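Local coordinates for protein tryptophan synthase alpha chain (PDB 2EKC) that probably cleaves indoleglycerol phosphate to indole and glyceraldehyde 3-phosphate, as the alpha subunit of the enzyme that makes tryptophan in Aquifex aeolicus, at residues Y22-G26 against A36-V40; V40-D46 against V253-K257; F78-L82 against F114-S118. Numbering follows the deposited sequence.

Interaction 1: residues Y22-G26 against A36-V40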
loop_
_atom_site.group_PDB
_atom_site.type_symbol
_atom_site.label_atom_id
_atom_site.label_comp_id
_atom_site.label_asym_id
_atom_site.label_seq_id
_atom_site.Cartn_x
_atom_site.Cartn_y
_atom_site.Cartn_z
ATOM N N TYR A 22 -2.582 5.607 0.484
ATOM C CA TYR A 22 -1.459 5.723 -0.428
ATOM C C TYR A 22 -1.224 7.173 -0.845
ATOM O O TYR A 22 -2.119 7.831 -1.382
ATOM C CB TYR A 22 -1.749 4.816 -1.638
ATOM C CG TYR A 22 -0.777 4.853 -2.798
ATOM C CD1 TYR A 22 0.588 5.065 -2.606
ATOM C CD2 TYR A 22 -1.230 4.622 -4.101
ATOM C CE1 TYR A 22 1.480 5.053 -3.687
ATOM C CE2 TYR A 22 -0.351 4.604 -5.184
ATOM C CZ TYR A 22 0.999 4.822 -4.972
ATOM O OH TYR A 22 1.858 4.818 -6.050
ATOM N N LEU A 23 -0.019 7.671 -0.566
ATOM C CA LEU A 23 0.380 9.031 -0.926
ATOM C C LEU A 23 1.773 8.961 -1.547
ATOM O O LEU A 23 2.518 8.013 -1.297
ATOM C CB LEU A 23 0.414 9.947 0.310
ATOM C CG LEU A 23 -0.914 10.450 0.888
ATOM C CD1 LEU A 23 -0.650 11.216 2.184
ATOM C CD2 LEU A 23 -1.607 11.346 -0.126
ATOM N N MET A 24 2.118 9.961 -2.351
ATOM C CA MET A 24 3.416 10.009 -3.028
ATOM C C MET A 24 4.389 10.977 -2.360
ATOM O O MET A 24 4.045 12.125 -2.097
ATOM C CB MET A 24 3.218 10.428 -4.490
ATOM C CG MET A 24 4.503 10.496 -5.309
ATOM S SD MET A 24 5.131 8.853 -5.715
ATOM C CE MET A 24 3.836 8.289 -6.791
ATOM N N VAL A 25 5.607 10.517 -2.093
ATOM C CA VAL A 25 6.606 11.381 -1.474
ATOM C C VAL A 25 7.019 12.444 -2.481
ATOM O O VAL A 25 7.379 12.119 -3.608
ATOM C CB VAL A 25 7.882 10.612 -1.069
ATOM C CG1 VAL A 25 8.902 11.594 -0.490
ATOM C CG2 VAL A 25 7.553 9.528 -0.047
ATOM N N GLY A 26 6.951 13.710 -2.078
ATOM C CA GLY A 26 7.352 14.783 -2.971
ATOM C C GLY A 26 6.255 15.440 -3.790
ATOM O O GLY A 26 6.535 16.345 -4.574
ATOM N N ALA A 36 0.669 15.877 4.486
ATOM C CA ALA A 36 -0.392 14.979 4.037
ATOM C C ALA A 36 -0.273 13.622 4.734
ATOM O O ALA A 36 -1.254 13.092 5.259
ATOM C CB ALA A 36 -0.310 14.799 2.526
ATOM N N PHE A 37 0.929 13.056 4.719
ATOM C CA PHE A 37 1.183 11.770 5.366
ATOM C C PHE A 37 0.791 11.817 6.847
ATOM O O PHE A 37 0.119 10.922 7.352
ATOM C CB PHE A 37 2.663 11.397 5.233
ATOM C CG PHE A 37 2.994 10.629 3.974
ATOM C CD1 PHE A 37 2.508 9.342 3.782
ATOM C CD2 PHE A 37 3.813 11.184 2.998
ATOM C CE1 PHE A 37 2.836 8.614 2.631
ATOM C CE2 PHE A 37 4.146 10.468 1.847
ATOM C CZ PHE A 37 3.657 9.182 1.666
ATOM N N LYS A 38 1.209 12.870 7.538
ATOM C CA LYS A 38 0.891 13.016 8.951
ATOM C C LYS A 38 -0.619 13.117 9.172
ATOM O O LYS A 38 -1.159 12.545 10.120
ATOM C CB LYS A 38 1.593 14.253 9.517
ATOM C CG LYS A 38 3.105 14.097 9.611
ATOM C CD LYS A 38 3.764 15.363 10.127
ATOM C CE LYS A 38 5.242 15.140 10.405
ATOM N NZ LYS A 38 5.916 16.391 10.852
ATOM N N GLU A 39 -1.297 13.825 8.275
ATOM C CA GLU A 39 -2.735 14.013 8.379
ATOM C C GLU A 39 -3.508 12.703 8.246
ATOM O O GLU A 39 -4.411 12.432 9.042
ATOM C CB GLU A 39 -3.208 15.001 7.313
ATOM C CG GLU A 39 -4.653 15.449 7.461
ATOM C CD GLU A 39 -4.887 16.234 8.743
ATOM O OE1 GLU A 39 -3.940 16.903 9.204
ATOM O OE2 GLU A 39 -6.015 16.196 9.279
ATOM N N VAL A 40 -3.163 11.882 7.254
ATOM C CA VAL A 40 -3.885 10.624 7.076
ATOM C C VAL A 40 -3.610 9.658 8.224
ATOM O O VAL A 40 -4.467 8.849 8.581
ATOM C CB VAL A 40 -3.566 9.938 5.705
ATOM C CG1 VAL A 40 -3.786 10.933 4.568
ATOM C CG2 VAL A 40 -2.149 9.377 5.686
#
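Leu23 lays its CB over one face of the Phe37 ring, 3.8 Å from the ring centroid and 24° off the ring normal, which meets the geometry of a CH-pi contact. The same residue buries more area here than any other, 105 Å² of a total of 244 Å² counted over both sides, and its CD1 rests against the helix: it lies 3.6 Å from Ala36 CB and 3.9 Å from Val40 CG1. Ala36 and Val40 are one helical turn apart, as the bond from Val40 N to Ala36 O (3.0 Å) confirms, so the leucine packs against successive turns of one helix face. Phe37 leaves the backbone sideways, yet its ring swings in until CZ lies 3.4 Å from Leu23 O and CE2 is 4.0 Å from Val25 CG2. No hydrogen bond crosses between the segments; the contact is apolar packing. Alternation along the strand explains the division of faces: Leu23 directs its CB toward the helix, while Tyr22 and Met24 direct theirs away. The Met24 side chain touches Ile64, Ala67 and His68 of helix 62-73 and comes within about 6 Å of the side chain of Asp60, a predicted catalytic proton acceptor. The strand and helix segments run at 167° with axes 9.4 Å apart, and Phe37 and Val40 also touch Leu48 of the next strand. Strand 18-24, antiparallel helix 30-42 and strand 47-51 form a beta-alpha-beta unit, the first in the TIM barrel of the TrpA family.

Interaction 2: residues V40-D46 against V253-K257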
loop_
_atom_site.group_PDB
_atom_site.type_symbol
_atom_site.label_atom_id
_atom_site.label_comp_id
_atom_site.label_asym_id
_atom_site.label_seq_id
_atom_site.Cartn_x
_atom_site.Cartn_y
_atom_site.Cartn_z
ATOM N N VAL A 40 -3.163 11.882 7.254
ATOM C CA VAL A 40 -3.885 10.624 7.076
ATOM C C VAL A 40 -3.610 9.658 8.224
ATOM O O VAL A 40 -4.467 8.849 8.581
ATOM C CB VAL A 40 -3.566 9.938 5.705
ATOM C CG1 VAL A 40 -3.786 10.933 4.568
ATOM C CG2 VAL A 40 -2.149 9.377 5.686
ATOM N N LEU A 41 -2.430 9.754 8.821
ATOM C CA LEU A 41 -2.092 8.886 9.943
ATOM C C LEU A 41 -2.874 9.310 11.184
ATOM O O LEU A 41 -3.387 8.469 11.924
ATOM C CB LEU A 41 -0.589 8.945 10.231
ATOM C CG LEU A 41 0.300 8.301 9.160
ATOM C CD1 LEU A 41 1.746 8.673 9.402
ATOM C CD2 LEU A 41 0.113 6.790 9.175
ATOM N N LYS A 42 -2.971 10.618 11.397
ATOM C CA LYS A 42 -3.684 11.161 12.548
ATOM C C LYS A 42 -5.183 10.890 12.476
ATOM O O LYS A 42 -5.861 10.822 13.505
ATOM C CB LYS A 42 -3.443 12.672 12.647
ATOM C CG LYS A 42 -4.183 13.362 13.787
ATOM C CD LYS A 42 -3.931 14.867 13.790
ATOM C CE LYS A 42 -4.740 15.575 14.874
ATOM N NZ LYS A 42 -6.205 15.352 14.718
ATOM N N ASN A 43 -5.702 10.720 11.265
ATOM C CA ASN A 43 -7.126 10.499 11.098
ATOM C C ASN A 43 -7.634 9.060 10.944
ATOM O O ASN A 43 -8.773 8.844 10.536
ATOM C CB ASN A 43 -7.632 11.377 9.952
ATOM C CG ASN A 43 -7.855 12.822 10.388
ATOM O OD1 ASN A 43 -8.881 13.147 10.982
ATOM N ND2 ASN A 43 -6.884 13.685 10.114
ATOM N N GLY A 44 -6.805 8.073 11.266
ATOM C CA GLY A 44 -7.295 6.707 11.188
ATOM C C GLY A 44 -6.683 5.713 10.224
ATOM O O GLY A 44 -7.156 4.578 10.148
ATOM N N THR A 45 -5.655 6.113 9.483
ATOM C CA THR A 45 -5.013 5.195 8.546
ATOM C C THR A 45 -4.374 4.048 9.340
ATOM O O THR A 45 -3.651 4.278 10.307
ATOM C CB THR A 45 -3.936 5.932 7.707
ATOM O OG1 THR A 45 -4.583 6.824 6.788
ATOM C CG2 THR A 45 -3.081 4.947 6.934
ATOM N N ASP A 46 -4.652 2.814 8.930
ATOM C CA ASP A 46 -4.117 1.634 9.613
ATOM C C ASP A 46 -2.823 1.117 9.004
ATOM O O ASP A 46 -1.961 0.590 9.708
ATOM C CB ASP A 46 -5.157 0.522 9.598
ATOM C CG ASP A 46 -6.428 0.923 10.313
ATOM O OD1 ASP A 46 -6.356 1.138 11.539
ATOM O OD2 ASP A 46 -7.486 1.038 9.652
ATOM N N VAL A 253 -10.274 10.848 5.110
ATOM C CA VAL A 253 -9.749 9.640 5.744
ATOM C C VAL A 253 -10.622 9.258 6.939
ATOM O O VAL A 253 -10.879 8.078 7.180
ATOM C CB VAL A 253 -8.293 9.846 6.220
ATOM C CG1 VAL A 253 -7.862 8.689 7.124
ATOM C CG2 VAL A 253 -7.366 9.946 5.016
ATOM N N LYS A 254 -11.077 10.263 7.678
ATOM C CA LYS A 254 -11.924 10.025 8.839
ATOM C C LYS A 254 -13.238 9.390 8.403
ATOM O O LYS A 254 -13.731 8.461 9.038
ATOM C CB LYS A 254 -12.194 11.342 9.571
ATOM C CG LYS A 254 -13.011 11.190 10.841
ATOM C CD LYS A 254 -13.001 12.475 11.665
ATOM C CE LYS A 254 -13.668 13.621 10.923
ATOM N NZ LYS A 254 -13.632 14.894 11.699
ATOM N N GLU A 255 -13.799 9.893 7.308
ATOM C CA GLU A 255 -15.054 9.377 6.780
ATOM C C GLU A 255 -14.918 7.954 6.233
ATOM O O GLU A 255 -15.779 7.106 6.469
ATOM C CB GLU A 255 -15.584 10.316 5.695
ATOM C CG GLU A 255 -16.798 9.788 4.961
ATOM C CD GLU A 255 -17.601 10.892 4.312
ATOM O OE1 GLU A 255 -16.990 11.763 3.653
ATOM O OE2 GLU A 255 -18.842 10.884 4.458
ATOM N N LEU A 256 -13.842 7.696 5.496
ATOM C CA LEU A 256 -13.608 6.366 4.942
ATOM C C LEU A 256 -13.508 5.349 6.074
ATOM O O LEU A 256 -14.091 4.268 6.011
ATOM C CB LEU A 256 -12.314 6.351 4.126
ATOM C CG LEU A 256 -12.296 7.196 2.851
ATOM C CD1 LEU A 256 -10.907 7.155 2.218
ATOM C CD2 LEU A 256 -13.345 6.665 1.882
ATOM N N LYS A 257 -12.763 5.714 7.113
ATOM C CA LYS A 257 -12.577 4.849 8.268
ATOM C C LYS A 257 -13.913 4.586 8.969
ATOM O O LYS A 257 -14.082 3.565 9.634
ATOM C CB LYS A 257 -11.578 5.491 9.237
ATOM C CG LYS A 257 -11.145 4.589 10.375
ATOM C CD LYS A 257 -10.534 3.292 9.857
ATOM C CE LYS A 257 -10.409 2.286 10.981
ATOM N NZ LYS A 257 -9.962 0.947 10.525
#
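Two kinds of contact, one helical turn apart along 253-257, join these segments: apolar packing around Val253 and an ion pair at Lys257. Val253, with chi1 at 168° (t), directs CG2 to 3.7 Å from Val40 CG1, while its CG1 lies 3.5 Å from Asn43 O and 3.8 Å from Thr45 OG1. Helix 30-42 ends at Lys42; Asn43 is the first residue to leave helical angles, and Gly44 follows at phi 117°, where a CB would clash with the preceding carbonyl and sit a tight 3.3 Å from Lys257 CG. In the TIM barrel this is the turn from the first barrel helix into the second strand, and helix 246-258, near the end of the chain, packs beside it, so the first and last parts of the barrel wall meet. Thr45, in the m rotamer, folds OG1 back to bond Val40 O at 2.7 Å, and Thr45 N bonds the same oxygen at 3.1 Å. The Asn43 amide ND2 turns to Glu39 O. Lys257 kinks at chi2 (57°, p) and is otherwise extended, which carries its CD past Gly44 O at 3.6 Å and its NZ to Asp46 OD2 at 2.6 Å, a salt bridge; Glu16 is a second acidic partner of NZ.

Interaction 3: residues F78-L82 against F114-S118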
loop_
_atom_site.group_PDB
_atom_site.type_symbol
_atom_site.label_atom_id
_atom_site.label_comp_id
_atom_site.label_asym_id
_atom_site.label_seq_id
_atom_site.Cartn_x
_atom_site.Cartn_y
_atom_site.Cartn_z
ATOM N N PHE A 78 15.400 8.123 -3.707
ATOM C CA PHE A 78 15.104 7.014 -2.813
ATOM C C PHE A 78 15.495 7.447 -1.397
ATOM O O PHE A 78 14.815 7.121 -0.427
ATOM C CB PHE A 78 15.905 5.778 -3.237
ATOM C CG PHE A 78 15.683 4.570 -2.364
ATOM C CD1 PHE A 78 14.397 4.155 -2.035
ATOM C CD2 PHE A 78 16.767 3.827 -1.903
ATOM C CE1 PHE A 78 14.190 3.015 -1.260
ATOM C CE2 PHE A 78 16.574 2.685 -1.127
ATOM C CZ PHE A 78 15.283 2.277 -0.805
ATOM N N GLU A 79 16.590 8.198 -1.283
ATOM C CA GLU A 79 17.045 8.674 0.021
ATOM C C GLU A 79 16.004 9.561 0.699
ATOM O O GLU A 79 15.858 9.529 1.924
ATOM C CB GLU A 79 18.357 9.455 -0.111
ATOM C CG GLU A 79 19.581 8.591 -0.403
ATOM C CD GLU A 79 19.734 8.245 -1.872
ATOM O OE1 GLU A 79 18.873 8.655 -2.675
ATOM O OE2 GLU A 79 20.725 7.573 -2.226
ATOM N N ASP A 80 15.291 10.362 -0.087
ATOM C CA ASP A 80 14.273 11.252 0.475
ATOM C C ASP A 80 13.071 10.430 0.925
ATOM O O ASP A 80 12.432 10.739 1.932
ATOM C CB ASP A 80 13.831 12.290 -0.562
ATOM C CG ASP A 80 14.982 13.157 -1.051
ATOM O OD1 ASP A 80 15.611 13.847 -0.222
ATOM O OD2 ASP A 80 15.259 13.142 -2.268
ATOM N N VAL A 81 12.768 9.380 0.170
ATOM C CA VAL A 81 11.655 8.508 0.505
ATOM C C VAL A 81 11.880 7.849 1.857
ATOM O O VAL A 81 10.973 7.804 2.688
ATOM C CB VAL A 81 11.462 7.400 -0.555
ATOM C CG1 VAL A 81 10.411 6.400 -0.073
ATOM C CG2 VAL A 81 11.024 8.021 -1.884
ATOM N N LEU A 82 13.088 7.334 2.079
ATOM C CA LEU A 82 13.389 6.670 3.341
ATOM C C LEU A 82 13.502 7.649 4.509
ATOM O O LEU A 82 13.235 7.282 5.651
ATOM C CB LEU A 82 14.668 5.834 3.216
ATOM C CG LEU A 82 14.576 4.651 2.238
ATOM C CD1 LEU A 82 15.837 3.813 2.340
ATOM C CD2 LEU A 82 13.351 3.796 2.560
ATOM N N PHE A 114 19.120 -2.198 -1.296
ATOM C CA PHE A 114 17.756 -1.668 -1.284
ATOM C C PHE A 114 16.995 -2.176 -0.063
ATOM O O PHE A 114 16.380 -1.398 0.673
ATOM C CB PHE A 114 17.027 -2.078 -2.570
ATOM C CG PHE A 114 15.743 -1.334 -2.807
ATOM C CD1 PHE A 114 14.555 -1.750 -2.212
ATOM C CD2 PHE A 114 15.721 -0.216 -3.634
ATOM C CE1 PHE A 114 13.362 -1.063 -2.441
ATOM C CE2 PHE A 114 14.533 0.479 -3.867
ATOM C CZ PHE A 114 13.352 0.054 -3.271
ATOM N N CYS A 115 17.048 -3.484 0.157
ATOM C CA CYS A 115 16.359 -4.077 1.290
ATOM C C CYS A 115 16.979 -3.647 2.615
ATOM O O CYS A 115 16.259 -3.343 3.564
ATOM C CB CYS A 115 16.355 -5.603 1.163
ATOM S SG CYS A 115 15.271 -6.215 -0.170
ATOM N N ARG A 116 18.310 -3.610 2.671
ATOM C CA ARG A 116 19.025 -3.201 3.886
ATOM C C ARG A 116 18.568 -1.806 4.309
ATOM O O ARG A 116 18.168 -1.589 5.449
ATOM C CB ARG A 116 20.544 -3.178 3.637
ATOM C CG ARG A 116 21.407 -2.866 4.855
ATOM C CD ARG A 116 22.852 -2.588 4.429
ATOM N NE ARG A 116 23.043 -1.202 3.997
ATOM C CZ ARG A 116 23.945 -0.805 3.103
ATOM N NH1 ARG A 116 24.749 -1.686 2.527
ATOM N NH2 ARG A 116 24.049 0.479 2.790
ATOM N N LEU A 117 18.639 -0.858 3.381
ATOM C CA LEU A 117 18.232 0.513 3.664
ATOM C C LEU A 117 16.765 0.637 4.064
ATOM O O LEU A 117 16.434 1.352 5.012
ATOM C CB LEU A 117 18.522 1.405 2.454
ATOM C CG LEU A 117 20.017 1.600 2.177
ATOM C CD1 LEU A 117 20.219 2.312 0.855
ATOM C CD2 LEU A 117 20.645 2.383 3.321
ATOM N N SER A 118 15.886 -0.045 3.335
ATOM C CA SER A 118 14.452 0.006 3.633
ATOM C C SER A 118 14.168 -0.435 5.068
ATOM O O SER A 118 13.431 0.225 5.802
ATOM C CB SER A 118 13.668 -0.895 2.665
ATOM O OG SER A 118 13.704 -0.386 1.339
#
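Neighbouring outer helices of the TIM barrel meet here, with their segments inclined at 31° in the same general direction and their axes 11.3 Å apart. That spacing is bridged mainly by Phe78 (78 Å² covered), Leu82 (51 Å²) and Phe114 (40 Å²). Phe78 projects toward the other helix and lays its ring on that of Phe114 in an offset stack: centroids 4.4 Å apart, planes only 9° from parallel, Phe78 CZ 3.6 Å from Phe114 CE2. One turn further along each helix, the backbones draw closer, from 9.2 Å between the CA atoms of Phe78 and Phe114 to 6.8 Å between those of Leu82 and Ser118. Leu82 is the bump at this end. Its CD1 fits a shallow hollow formed by Leu117 CB, at 3.6 Å, and the Ser118 backbone, whose N is 4.0 Å away. Leu117 CD1 in turn lies 4.2 Å from Phe78 CE2. Phe78, Phe114 and Ser118 all touch Leu99, so both helices pack on this residue of strand 97-100. The hydroxyl of Ser118 faces the edge of the Phe78 ring, with OG 3.8 Å from CZ, and it is satisfied within its own helix by donating to Phe114 O at 2.9 Å.

How the interactions relate
All three contacts belong to one eight-stranded parallel barrel and its helical wall. Interactions 1 and 2 follow each other in series, with centres 12 Å apart; both use helix 30-42 and share Val40, which meets strand 18-24 in the first and helix 246-258 in the second. Interaction 3 lies within the sequence enclosed by interaction 2, yet their centres are 25 Å apart and their nearest atoms about 11 Å. It is closer to interaction 1, at 17 Å between centres, where Val25 CB touches Val81 CG2 at 4.2 Å. Thus the first strand meets its helix, that helix's end meets the last helix where the wall closes, and the helices after strands two and three pair.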